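Methyltransferase type 12 (Clostridium thermocellum, PDB 3JWG) probably transfers a methyl group from S-adenosyl-L-methionine to the 2'-hydroxyl of the 3'-terminal nucleotide of small RNAs, through the methyltransferase domain that this chain represents. Local coordinates at residues A[31-37]-A[53-59]; A[39-45]-A[68-73]; A[103-109]-A[133-139]; A[141-146]-A[162-168]. One frame throughout, in Å; residues are numbered along the deposited sequence.

Contact 1: residues A[31-37]-A[53-59]; sequences KKVIDLG and FEQITGV. With MG (magnesium ion), chain B.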
# COMPACT_ATOMS: atom_id res chain seq x y z
N LYS A 31 -14.83 0.29 -3.89
CA LYS A 31 -15.05 -0.55 -5.06
C LYS A 31 -14.00 -0.36 -6.16
O LYS A 31 -13.79 -1.23 -7.00
CB LYS A 31 -16.45 -0.30 -5.62
CG LYS A 31 -17.55 -0.66 -4.63
CD LYS A 31 -18.94 -0.43 -5.23
CE LYS A 31 -20.03 -0.83 -4.25
NZ LYS A 31 -21.38 -0.66 -4.84
N LYS A 32 -13.34 0.80 -6.15
CA LYS A 32 -12.30 1.10 -7.12
C LYS A 32 -11.04 1.33 -6.30
O LYS A 32 -10.96 2.29 -5.55
CB LYS A 32 -12.67 2.36 -7.91
CG LYS A 32 -13.93 2.19 -8.75
CD LYS A 32 -14.32 3.49 -9.44
CE LYS A 32 -14.72 4.56 -8.43
NZ LYS A 32 -15.10 5.85 -9.08
N VAL A 33 -10.06 0.45 -6.44
CA VAL A 33 -8.83 0.54 -5.66
C VAL A 33 -7.57 0.60 -6.52
O VAL A 33 -7.44 -0.13 -7.50
CB VAL A 33 -8.71 -0.68 -4.72
CG1 VAL A 33 -7.44 -0.56 -3.86
CG2 VAL A 33 -9.97 -0.80 -3.85
N ILE A 34 -6.65 1.47 -6.13
CA ILE A 34 -5.39 1.59 -6.85
C ILE A 34 -4.26 1.28 -5.87
O ILE A 34 -4.17 1.87 -4.79
CB ILE A 34 -5.21 3.01 -7.47
CG1 ILE A 34 -3.87 3.08 -8.20
CG2 ILE A 34 -5.32 4.08 -6.40
CD1 ILE A 34 -3.70 4.34 -9.02
N ASP A 35 -3.42 0.32 -6.24
CA ASP A 35 -2.31 -0.08 -5.38
C ASP A 35 -1.03 0.53 -5.93
O ASP A 35 -0.53 0.14 -6.99
CB ASP A 35 -2.22 -1.61 -5.33
CG ASP A 35 -1.17 -2.11 -4.35
OD1 ASP A 35 -0.90 -1.43 -3.33
OD2 ASP A 35 -0.64 -3.21 -4.60
N LEU A 36 -0.53 1.52 -5.21
CA LEU A 36 0.68 2.22 -5.59
C LEU A 36 1.89 1.44 -5.07
O LEU A 36 2.10 1.32 -3.86
CB LEU A 36 0.64 3.64 -5.01
CG LEU A 36 -0.61 4.42 -5.47
CD1 LEU A 36 -0.72 5.74 -4.73
CD2 LEU A 36 -0.52 4.64 -6.99
N GLY A 37 2.67 0.90 -6.01
CA GLY A 37 3.84 0.09 -5.68
C GLY A 37 3.39 -1.35 -5.55
O GLY A 37 3.78 -2.06 -4.62
N PHE A 53 -14.96 -5.65 -5.65
CA PHE A 53 -14.00 -4.71 -6.23
C PHE A 53 -14.18 -4.63 -7.75
O PHE A 53 -13.81 -5.54 -8.48
CB PHE A 53 -12.58 -5.14 -5.85
CG PHE A 53 -12.34 -5.12 -4.36
CD1 PHE A 53 -12.36 -3.93 -3.66
CD2 PHE A 53 -12.16 -6.31 -3.66
CE1 PHE A 53 -12.21 -3.91 -2.27
CE2 PHE A 53 -12.01 -6.31 -2.27
CZ PHE A 53 -12.04 -5.11 -1.57
N GLU A 54 -14.76 -3.53 -8.20
CA GLU A 54 -15.05 -3.32 -9.62
C GLU A 54 -13.84 -2.94 -10.47
O GLU A 54 -13.73 -3.38 -11.61
CB GLU A 54 -16.14 -2.26 -9.76
CG GLU A 54 -17.39 -2.54 -8.92
CD GLU A 54 -18.58 -1.68 -9.31
OE1 GLU A 54 -18.97 -1.73 -10.50
OE2 GLU A 54 -19.12 -0.97 -8.44
N GLN A 55 -12.96 -2.12 -9.91
CA GLN A 55 -11.76 -1.70 -10.63
C GLN A 55 -10.57 -1.91 -9.71
O GLN A 55 -10.56 -1.42 -8.59
CB GLN A 55 -11.86 -0.23 -11.03
CG GLN A 55 -10.62 0.32 -11.74
CD GLN A 55 -10.26 -0.47 -12.99
OE1 GLN A 55 -11.13 -0.79 -13.80
NE2 GLN A 55 -8.97 -0.77 -13.15
N ILE A 56 -9.59 -2.64 -10.22
CA ILE A 56 -8.37 -2.95 -9.48
C ILE A 56 -7.20 -2.50 -10.35
O ILE A 56 -6.98 -3.04 -11.43
CB ILE A 56 -8.28 -4.47 -9.23
CG1 ILE A 56 -9.44 -4.90 -8.33
CG2 ILE A 56 -6.92 -4.83 -8.65
CD1 ILE A 56 -9.70 -6.40 -8.34
N THR A 57 -6.45 -1.52 -9.86
CA THR A 57 -5.33 -1.00 -10.62
C THR A 57 -4.01 -1.08 -9.86
O THR A 57 -3.92 -0.61 -8.72
CB THR A 57 -5.59 0.47 -11.01
OG1 THR A 57 -6.80 0.55 -11.77
CG2 THR A 57 -4.42 1.02 -11.83
N GLY A 58 -3.01 -1.67 -10.50
CA GLY A 58 -1.70 -1.80 -9.89
C GLY A 58 -0.70 -0.91 -10.60
O GLY A 58 -0.66 -0.88 -11.83
N VAL A 59 0.10 -0.18 -9.83
CA VAL A 59 1.11 0.72 -10.39
C VAL A 59 2.47 0.42 -9.76
O VAL A 59 2.56 0.18 -8.56
CB VAL A 59 0.76 2.20 -10.09
CG1 VAL A 59 1.78 3.12 -10.72
CG2 VAL A 59 -0.64 2.53 -10.60
MG MG B . 3.14 -2.67 -2.50
O HOH W 1 1.10 -4.16 -2.85
O HOH W 2 1.58 -0.82 -2.54
O HOH W 3 4.15 -5.00 -2.46

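Contact 2: residues A[39-45]-A[68-73]; sequences GEGNLLS and RAKDRL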
# COMPACT_ATOMS: atom_id res chain seq x y z
N GLY A 39 4.19 -4.09 -6.93
CA GLY A 39 5.12 -5.21 -6.98
C GLY A 39 4.60 -6.30 -7.90
O GLY A 39 4.08 -6.00 -8.98
N GLU A 40 4.74 -7.56 -7.48
CA GLU A 40 4.29 -8.70 -8.27
C GLU A 40 2.77 -8.89 -8.27
O GLU A 40 2.27 -9.86 -8.82
CB GLU A 40 4.94 -10.00 -7.76
CG GLU A 40 6.32 -10.27 -8.32
CD GLU A 40 6.77 -11.70 -8.07
OE1 GLU A 40 6.07 -12.64 -8.51
OE2 GLU A 40 7.84 -11.88 -7.45
N GLY A 41 2.06 -7.96 -7.63
CA GLY A 41 0.61 -8.03 -7.61
C GLY A 41 -0.03 -8.96 -6.59
O GLY A 41 -1.14 -9.45 -6.81
N ASN A 42 0.65 -9.20 -5.48
CA ASN A 42 0.10 -10.09 -4.47
C ASN A 42 -1.23 -9.59 -3.92
O ASN A 42 -2.14 -10.39 -3.67
CB ASN A 42 1.10 -10.30 -3.33
CG ASN A 42 2.31 -11.09 -3.77
OD1 ASN A 42 2.18 -12.06 -4.52
ND2 ASN A 42 3.49 -10.70 -3.31
N LEU A 43 -1.35 -8.28 -3.74
CA LEU A 43 -2.60 -7.70 -3.25
C LEU A 43 -3.65 -7.76 -4.36
O LEU A 43 -4.83 -8.04 -4.11
CB LEU A 43 -2.38 -6.24 -2.83
CG LEU A 43 -3.65 -5.54 -2.33
CD1 LEU A 43 -4.13 -6.22 -1.06
CD2 LEU A 43 -3.38 -4.07 -2.09
N LEU A 44 -3.21 -7.50 -5.59
CA LEU A 44 -4.10 -7.54 -6.75
C LEU A 44 -4.81 -8.89 -6.82
O LEU A 44 -6.02 -8.94 -7.06
CB LEU A 44 -3.30 -7.30 -8.03
CG LEU A 44 -3.00 -5.86 -8.49
CD1 LEU A 44 -2.79 -4.94 -7.31
CD2 LEU A 44 -1.79 -5.88 -9.39
N SER A 45 -4.06 -9.97 -6.62
CA SER A 45 -4.63 -11.31 -6.66
C SER A 45 -5.78 -11.47 -5.68
O SER A 45 -6.84 -11.99 -6.02
CB SER A 45 -3.57 -12.37 -6.33
OG SER A 45 -2.48 -12.31 -7.22
N ARG A 68 6.39 -9.12 -14.48
CA ARG A 68 6.33 -10.30 -13.64
C ARG A 68 4.94 -10.40 -13.04
O ARG A 68 4.39 -11.49 -12.90
CB ARG A 68 7.37 -10.20 -12.52
CG ARG A 68 8.80 -10.12 -13.00
CD ARG A 68 9.71 -9.69 -11.87
NE ARG A 68 11.10 -9.56 -12.30
CZ ARG A 68 12.06 -9.05 -11.54
NH1 ARG A 68 11.78 -8.61 -10.32
NH2 ARG A 68 13.30 -8.97 -12.01
N ALA A 69 4.38 -9.26 -12.67
CA ALA A 69 3.05 -9.23 -12.09
C ALA A 69 2.04 -9.80 -13.07
O ALA A 69 1.28 -10.71 -12.73
CB ALA A 69 2.66 -7.79 -11.71
N LYS A 70 2.03 -9.28 -14.29
CA LYS A 70 1.08 -9.76 -15.30
C LYS A 70 1.25 -11.25 -15.57
O LYS A 70 0.28 -11.95 -15.86
CB LYS A 70 1.21 -8.95 -16.59
CG LYS A 70 2.62 -8.73 -17.09
CD LYS A 70 2.63 -7.81 -18.31
CE LYS A 70 2.01 -6.45 -18.00
NZ LYS A 70 2.05 -5.52 -19.17
N ASP A 71 2.48 -11.74 -15.45
CA ASP A 71 2.73 -13.16 -15.68
C ASP A 71 2.21 -13.96 -14.48
O ASP A 71 1.59 -15.01 -14.64
CB ASP A 71 4.22 -13.42 -15.88
CG ASP A 71 4.52 -14.89 -16.14
OD1 ASP A 71 3.83 -15.49 -17.00
OD2 ASP A 71 5.44 -15.44 -15.50
N ARG A 72 2.47 -13.44 -13.28
CA ARG A 72 2.02 -14.11 -12.06
C ARG A 72 0.49 -14.08 -11.94
O ARG A 72 -0.11 -15.02 -11.43
CB ARG A 72 2.65 -13.43 -10.84
CG ARG A 72 2.08 -13.93 -9.53
CD ARG A 72 2.73 -13.26 -8.34
NE ARG A 72 2.02 -13.63 -7.11
CZ ARG A 72 0.74 -13.36 -6.88
NH1 ARG A 72 0.03 -12.72 -7.80
NH2 ARG A 72 0.17 -13.75 -5.75
N LEU A 73 -0.12 -13.00 -12.41
CA LEU A 73 -1.57 -12.88 -12.35
C LEU A 73 -2.27 -13.60 -13.51
O LEU A 73 -3.49 -13.78 -13.49
CB LEU A 73 -1.97 -11.39 -12.34
CG LEU A 73 -1.53 -10.59 -11.11
CD1 LEU A 73 -1.72 -9.11 -11.37
CD2 LEU A 73 -2.33 -11.02 -9.90

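Contact 3: residues A[103-109]-A[133-139]; sequences YDAATVI and PQTVIVS. With MG (magnesium ion), chain B.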
# COMPACT_ATOMS: atom_id res chain seq x y z
N TYR A 103 -10.29 7.04 -7.85
CA TYR A 103 -10.37 5.82 -7.03
C TYR A 103 -11.00 6.06 -5.67
O TYR A 103 -10.96 7.17 -5.15
CB TYR A 103 -8.97 5.21 -6.88
CG TYR A 103 -8.49 4.59 -8.16
CD1 TYR A 103 -8.79 3.27 -8.47
CD2 TYR A 103 -7.83 5.36 -9.13
CE1 TYR A 103 -8.46 2.72 -9.71
CE2 TYR A 103 -7.50 4.83 -10.37
CZ TYR A 103 -7.82 3.51 -10.66
OH TYR A 103 -7.53 2.98 -11.90
N ASP A 104 -11.60 5.01 -5.10
CA ASP A 104 -12.23 5.12 -3.79
C ASP A 104 -11.16 4.99 -2.70
O ASP A 104 -11.28 5.56 -1.61
CB ASP A 104 -13.27 4.02 -3.57
CG ASP A 104 -14.47 4.15 -4.48
OD1 ASP A 104 -14.98 5.28 -4.65
OD2 ASP A 104 -14.91 3.11 -5.01
N ALA A 105 -10.12 4.22 -2.99
CA ALA A 105 -9.05 4.02 -2.02
C ALA A 105 -7.73 3.72 -2.69
O ALA A 105 -7.69 3.17 -3.79
CB ALA A 105 -9.42 2.87 -1.07
N ALA A 106 -6.65 4.08 -2.01
CA ALA A 106 -5.31 3.82 -2.51
C ALA A 106 -4.60 3.02 -1.41
O ALA A 106 -4.76 3.30 -0.22
CB ALA A 106 -4.55 5.13 -2.78
N THR A 107 -3.84 2.02 -1.82
CA THR A 107 -3.08 1.20 -0.88
C THR A 107 -1.60 1.42 -1.16
O THR A 107 -1.18 1.55 -2.32
CB THR A 107 -3.44 -0.30 -1.02
OG1 THR A 107 -3.25 -0.72 -2.37
CG2 THR A 107 -4.90 -0.55 -0.62
N VAL A 108 -0.81 1.47 -0.09
CA VAL A 108 0.62 1.72 -0.17
C VAL A 108 1.30 0.70 0.75
O VAL A 108 1.37 0.90 1.96
CB VAL A 108 0.92 3.15 0.33
CG1 VAL A 108 2.40 3.46 0.20
CG2 VAL A 108 0.08 4.15 -0.45
N ILE A 109 1.79 -0.38 0.17
CA ILE A 109 2.43 -1.44 0.94
C ILE A 109 3.89 -1.61 0.53
O ILE A 109 4.20 -1.75 -0.64
CB ILE A 109 1.68 -2.77 0.73
CG1 ILE A 109 0.18 -2.56 0.99
CG2 ILE A 109 2.25 -3.86 1.64
CD1 ILE A 109 -0.68 -3.75 0.64
N PRO A 133 -7.80 9.87 -2.52
CA PRO A 133 -9.00 9.02 -2.42
C PRO A 133 -9.66 9.16 -1.04
O PRO A 133 -9.06 9.70 -0.11
CB PRO A 133 -8.44 7.61 -2.65
CG PRO A 133 -7.10 7.70 -1.94
CD PRO A 133 -6.57 9.06 -2.37
N GLN A 134 -10.89 8.68 -0.92
CA GLN A 134 -11.61 8.77 0.35
C GLN A 134 -10.83 8.04 1.45
O GLN A 134 -10.81 8.48 2.60
CB GLN A 134 -13.00 8.17 0.21
CG GLN A 134 -13.75 8.08 1.53
CD GLN A 134 -14.05 9.44 2.13
OE1 GLN A 134 -14.22 9.57 3.35
NE2 GLN A 134 -14.13 10.46 1.29
N THR A 135 -10.19 6.94 1.09
CA THR A 135 -9.41 6.16 2.05
C THR A 135 -8.00 5.85 1.54
O THR A 135 -7.82 5.50 0.38
CB THR A 135 -10.08 4.80 2.36
OG1 THR A 135 -11.41 5.02 2.84
CG2 THR A 135 -9.28 4.02 3.41
N VAL A 136 -7.00 6.00 2.41
CA VAL A 136 -5.63 5.67 2.05
C VAL A 136 -5.13 4.69 3.11
O VAL A 136 -5.29 4.94 4.31
CB VAL A 136 -4.70 6.90 2.04
CG1 VAL A 136 -3.26 6.45 1.76
CG2 VAL A 136 -5.16 7.91 0.99
N ILE A 137 -4.57 3.57 2.68
CA ILE A 137 -4.05 2.57 3.60
C ILE A 137 -2.55 2.45 3.38
O ILE A 137 -2.11 2.08 2.29
CB ILE A 137 -4.70 1.19 3.36
CG1 ILE A 137 -6.22 1.28 3.59
CG2 ILE A 137 -4.09 0.15 4.29
CD1 ILE A 137 -6.97 -0.00 3.24
N VAL A 138 -1.77 2.78 4.41
CA VAL A 138 -0.31 2.70 4.31
C VAL A 138 0.19 1.64 5.28
O VAL A 138 -0.12 1.69 6.47
CB VAL A 138 0.38 4.05 4.68
CG1 VAL A 138 1.89 3.92 4.47
CG2 VAL A 138 -0.18 5.19 3.84
N SER A 139 0.93 0.68 4.75
CA SER A 139 1.48 -0.40 5.57
C SER A 139 3.00 -0.39 5.45
O SER A 139 3.55 -0.26 4.36
CB SER A 139 0.94 -1.75 5.09
OG SER A 139 1.48 -2.82 5.84
MG MG B . 3.14 -2.67 -2.50
O HOH W 4 -12.53 8.56 -3.22
O HOH W 5 -12.71 4.40 0.52
O HOH W 2 1.58 -0.82 -2.54
O HOH W 1 1.10 -4.16 -2.85
O HOH W 3 4.15 -5.00 -2.46

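Contact 4: residues A[141-146]-A[162-168]; sequences PNKEYN and HRFEWTR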
# COMPACT_ATOMS: atom_id res chain seq x y z
N PRO A 141 6.80 -1.88 7.78
CA PRO A 141 7.38 -2.65 8.89
C PRO A 141 7.54 -1.83 10.16
O PRO A 141 7.72 -0.61 10.12
CB PRO A 141 8.73 -3.08 8.34
CG PRO A 141 8.49 -3.22 6.88
CD PRO A 141 7.62 -2.01 6.56
N ASN A 142 7.47 -2.51 11.30
CA ASN A 142 7.70 -1.85 12.58
C ASN A 142 9.15 -2.23 12.87
O ASN A 142 9.44 -3.38 13.21
CB ASN A 142 6.76 -2.39 13.66
CG ASN A 142 7.32 -2.19 15.07
OD1 ASN A 142 8.03 -1.21 15.34
ND2 ASN A 142 7.00 -3.12 15.97
N LYS A 143 10.06 -1.27 12.71
CA LYS A 143 11.47 -1.55 12.93
C LYS A 143 11.79 -2.15 14.29
O LYS A 143 12.66 -3.00 14.41
CB LYS A 143 12.32 -0.29 12.73
CG LYS A 143 13.81 -0.56 12.95
CD LYS A 143 14.72 0.50 12.34
CE LYS A 143 14.60 1.82 13.04
NZ LYS A 143 15.77 2.70 12.67
N GLU A 144 11.08 -1.69 15.32
CA GLU A 144 11.30 -2.15 16.68
C GLU A 144 11.15 -3.66 16.84
O GLU A 144 11.79 -4.27 17.71
CB GLU A 144 10.34 -1.43 17.62
CG GLU A 144 10.64 0.06 17.73
CD GLU A 144 9.56 0.80 18.46
OE1 GLU A 144 8.63 1.32 17.79
OE2 GLU A 144 9.62 0.86 19.70
N TYR A 145 10.33 -4.26 15.99
CA TYR A 145 10.11 -5.69 16.04
C TYR A 145 11.42 -6.46 15.87
O TYR A 145 11.59 -7.53 16.45
CB TYR A 145 9.14 -6.12 14.95
CG TYR A 145 8.69 -7.55 15.09
CD1 TYR A 145 7.75 -7.90 16.05
CD2 TYR A 145 9.21 -8.55 14.27
CE1 TYR A 145 7.33 -9.22 16.20
CE2 TYR A 145 8.80 -9.88 14.42
CZ TYR A 145 7.86 -10.20 15.38
OH TYR A 145 7.44 -11.50 15.53
N ASN A 146 12.33 -5.92 15.06
CA ASN A 146 13.59 -6.58 14.81
C ASN A 146 14.61 -6.43 15.94
O ASN A 146 15.66 -7.06 15.92
CB ASN A 146 14.20 -6.07 13.50
CG ASN A 146 13.30 -6.33 12.29
OD1 ASN A 146 12.32 -5.61 12.07
ND2 ASN A 146 13.62 -7.35 11.52
N HIS A 162 17.80 -3.79 8.60
CA HIS A 162 16.49 -3.18 8.84
C HIS A 162 16.57 -1.71 9.26
O HIS A 162 15.57 -1.14 9.70
CB HIS A 162 15.76 -3.97 9.94
CG HIS A 162 15.44 -5.38 9.56
ND1 HIS A 162 14.43 -5.70 8.68
CD2 HIS A 162 16.01 -6.55 9.91
CE1 HIS A 162 14.39 -7.01 8.51
NE2 HIS A 162 15.35 -7.55 9.25
N ARG A 163 17.72 -1.09 9.08
CA ARG A 163 17.89 0.30 9.50
C ARG A 163 16.96 1.30 8.82
O ARG A 163 16.66 2.35 9.38
CB ARG A 163 19.34 0.73 9.30
CG ARG A 163 20.35 -0.18 9.98
CD ARG A 163 21.48 -0.51 9.02
NE ARG A 163 22.34 0.63 8.76
CZ ARG A 163 23.14 0.75 7.70
NH1 ARG A 163 23.19 -0.18 6.76
NH2 ARG A 163 23.90 1.83 7.61
N PHE A 164 16.50 0.97 7.62
CA PHE A 164 15.61 1.88 6.93
C PHE A 164 14.13 1.70 7.22
O PHE A 164 13.29 2.41 6.67
CB PHE A 164 15.89 1.84 5.43
CG PHE A 164 16.97 2.80 5.02
CD1 PHE A 164 17.64 2.65 3.81
CD2 PHE A 164 17.30 3.87 5.84
CE1 PHE A 164 18.63 3.55 3.45
CE2 PHE A 164 18.28 4.78 5.48
CZ PHE A 164 18.94 4.62 4.29
N GLU A 165 13.82 0.77 8.11
CA GLU A 165 12.43 0.58 8.52
C GLU A 165 12.18 1.67 9.55
O GLU A 165 13.11 2.15 10.21
CB GLU A 165 12.22 -0.80 9.14
CG GLU A 165 12.63 -1.92 8.23
CD GLU A 165 12.29 -3.29 8.77
OE1 GLU A 165 12.26 -3.47 10.00
OE2 GLU A 165 12.09 -4.20 7.94
N TRP A 166 10.92 2.05 9.71
CA TRP A 166 10.54 3.10 10.63
C TRP A 166 10.06 2.53 11.95
O TRP A 166 9.47 1.46 11.98
CB TRP A 166 9.41 3.93 10.03
CG TRP A 166 9.73 4.62 8.74
CD1 TRP A 166 10.84 4.45 7.96
CD2 TRP A 166 8.92 5.60 8.08
NE1 TRP A 166 10.77 5.27 6.85
CE2 TRP A 166 9.60 5.98 6.90
CE3 TRP A 166 7.68 6.19 8.37
CZ2 TRP A 166 9.09 6.93 6.02
CZ3 TRP A 166 7.17 7.14 7.49
CH2 TRP A 166 7.87 7.50 6.33
N THR A 167 10.32 3.26 13.03
CA THR A 167 9.86 2.83 14.35
C THR A 167 8.38 3.22 14.40
O THR A 167 7.89 3.92 13.50
CB THR A 167 10.58 3.57 15.50
OG1 THR A 167 10.37 4.98 15.37
CG2 THR A 167 12.09 3.27 15.48
N ARG A 168 7.68 2.78 15.43
CA ARG A 168 6.27 3.12 15.55
C ARG A 168 6.09 4.62 15.75
O ARG A 168 5.14 5.22 15.23
CB ARG A 168 5.64 2.32 16.70
CG ARG A 168 5.47 0.85 16.36
CD ARG A 168 5.13 0.02 17.60
NE ARG A 168 6.21 0.04 18.58
CZ ARG A 168 6.15 -0.54 19.77
NH1 ARG A 168 5.05 -1.18 20.14
NH2 ARG A 168 7.18 -0.47 20.60
O HOH W 6 9.05 0.72 8.24
O HOH W 7 14.24 4.35 11.39

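Contact 1: residues A[31-37]-A[53-59]
Phe53 opens the pairing by laying its ring beside Val33 (CD1 to CG2 3.9 Å). At Glu54 and Gln55 two backbone amides converge on Lys31 O: Gln55 N at 3.2 Å and nearly straight, Glu54 N at 2.8 Å but bent and weak. From Gln55 the strand runs parallel to 32-36, the axes 4.7 Å apart and 12° askew. Gln55 O accepts from Val33 N (2.9 Å). Ile56 faces the same side of the sheet as Val33; Thr57 donates to Val33 O (N to O 2.9 Å) and accepts from Asp35 N (O to N 2.7 Å). Gly58 sits level with Asp35, and Val59 ends the ladder, its N 2.9 Å from Asp35 O and its O 2.7 Å from Gly37 N, just where Gly37 O turns to magnesium (2.3 Å). This is the first beta-alpha-beta unit of the Rossmann-like methyltransferase fold: helices 13-27 and 42-48 pack on the Val33 and Ile56 face, while strands 105-109 and 86-90 flank the pair.

Contact 2: residues A[39-45]-A[68-73]
Arg72 reaches across from helix 63-73 to the start of helix 42-48, and its NH1 donates a short, straight hydrogen bond to Ser45 OG (2.6 Å); NH2 adds a weak one to the same oxygen at 3.4 Å. The site is the glycine-rich turn after the first strand of the Rossmann-like methyltransferase fold, the loop that in relatives borders the S-adenosylmethionine pocket. Ser45 OG in turn donates to Gly41 O (3.2 Å), which also takes the helical bond from Ser45 N (3.0 Å), so Arg72 is tied to the first turn of the helix. Asn42 OD1 lies over one face of the guanidinium, and Glu40 OE1 is 4.4 Å from Arg72 NE, near in charge but beyond a salt bridge.

Beyond these polar groups the fit is close. Ala69 lies against the turn, its CA 4.1 Å from that of Glu40 and its CB 3.6 Å from Gly39 O. Gly41, the N-cap residue, has positive phi; a beta carbon there would point at helix 63-73, crowd Leu73 and strike the preceding carbonyl. Leu73 takes up the space so left, reaching both Ser45 and Leu44, and with Leu44 it turns to strand 86-90. Leu73 CD1 meets Leu44 CD2 at 3.8 Å, while Leu73 CD2 comes within 3.0 Å of Ser45 OG.

Contact 3: residues A[103-109]-A[133-139]
Five backbone hydrogen bonds join these parallel strands, whose axes lie 4.7 Å apart and 7° off parallel. Thr135 N gives to Asp104 O (3.2 Å), Ile137 N to Ala106 O (2.9 Å) and Ser139 N to Val108 O (2.8 Å); in return Thr135 O receives Ala106 N (3.0 Å) and Ile137 O receives Val108 N (2.8 Å). Waters serve both ends. One bridges Tyr103 O and Gln134 N, 2.8 Å from each; another donates to Asp104 O (2.8 Å) and lies 2.7 Å from Thr135 OG1. At the C-terminal end a magnesium-bound water accepts from Ile109 N (2.8 Å), while Ile109 O itself ligates the ion at 2.3 Å. Three side-chain polar groups of 103-109 find partners outside the pair: Thr107 OG1 bonds Asp35 on adjacent strand 32-36, Tyr103 OH reaches past that strand to Thr57 on 55-60, and Asp104 OD2 takes the amides of Lys31 and Lys32. Pro133 packs CG on Ala106 CB (3.7 Å). The pair belongs to the central beta-alpha-beta unit of the Rossmann-like sheet, with helix 117-131 on the Val108 and Val136 face, helix 13-27 on the Thr107 and Ile137 face, and strands 32-36 and 202-209 on the flanks.

Contact 4: residues A[141-146]-A[162-168]
Past Pro141 the backbone turns into a 3-10 segment at Lys143, with Tyr145 N bonded to Asn142 O and Asn146 N to Lys143 O, both at 3.0 Å. The partner segment begins with a type I turn, closed by Glu165 N on His162 O (3.0 Å), then extends through Trp166 to Thr167, the N-cap of helix 168-182. The backbones join where Lys143 N donates to Trp166 O (2.9 Å, nearly straight), and a water links Pro141 O and Trp166 N, 2.7 Å from each.

The strongest side-chain tie is the salt bridge of Glu144 with Arg168: OE1 receives Arg168 NE at 2.8 Å and OE2 receives NH2 at 2.9 Å. Glu144 OE1 also takes the backbone N of Arg168 (2.9 Å), so one carboxylate holds both main chain and guanidinium at the helix start. Lys143 runs alongside the turn, its CB 3.6 Å from Glu165 CB, and its NZ bonds Arg163 O weakly (3.4 Å) and a water shared with Glu165 O. His162 ND1 donates to Glu165 OE2 (2.9 Å), a His-carboxylate hydrogen bond between the first and last residues of the turn, while Pro141 CB packs on the same OE2 at 3.6 Å. At the surface, the contact brings together the two ends of the connection between strand 135-141 and helix 168-182 in this Rossmann-like fold.

In the fold
Contacts 1 and 3 lie in one sheet, their centres 9 Å apart, because strands 32-36 and 105-109 are neighbours in it. They share magnesium: Gly37 of contact 1 and Ile109 of contact 3 supply its backbone ligands, and its three waters lie in both. Contact 2 packs against this layer. Leu44 touches Ile56 and Gly58, and Leu43 lies on Asp35, with Leu43 CD2 also 3.4 Å from Thr107 OG1. Contact 4 stands apart, 27 Å between centres from contact 1, although its first segment follows contact 3 closely along the chain; Pro141 is about 10 Å from the ion by its side chain.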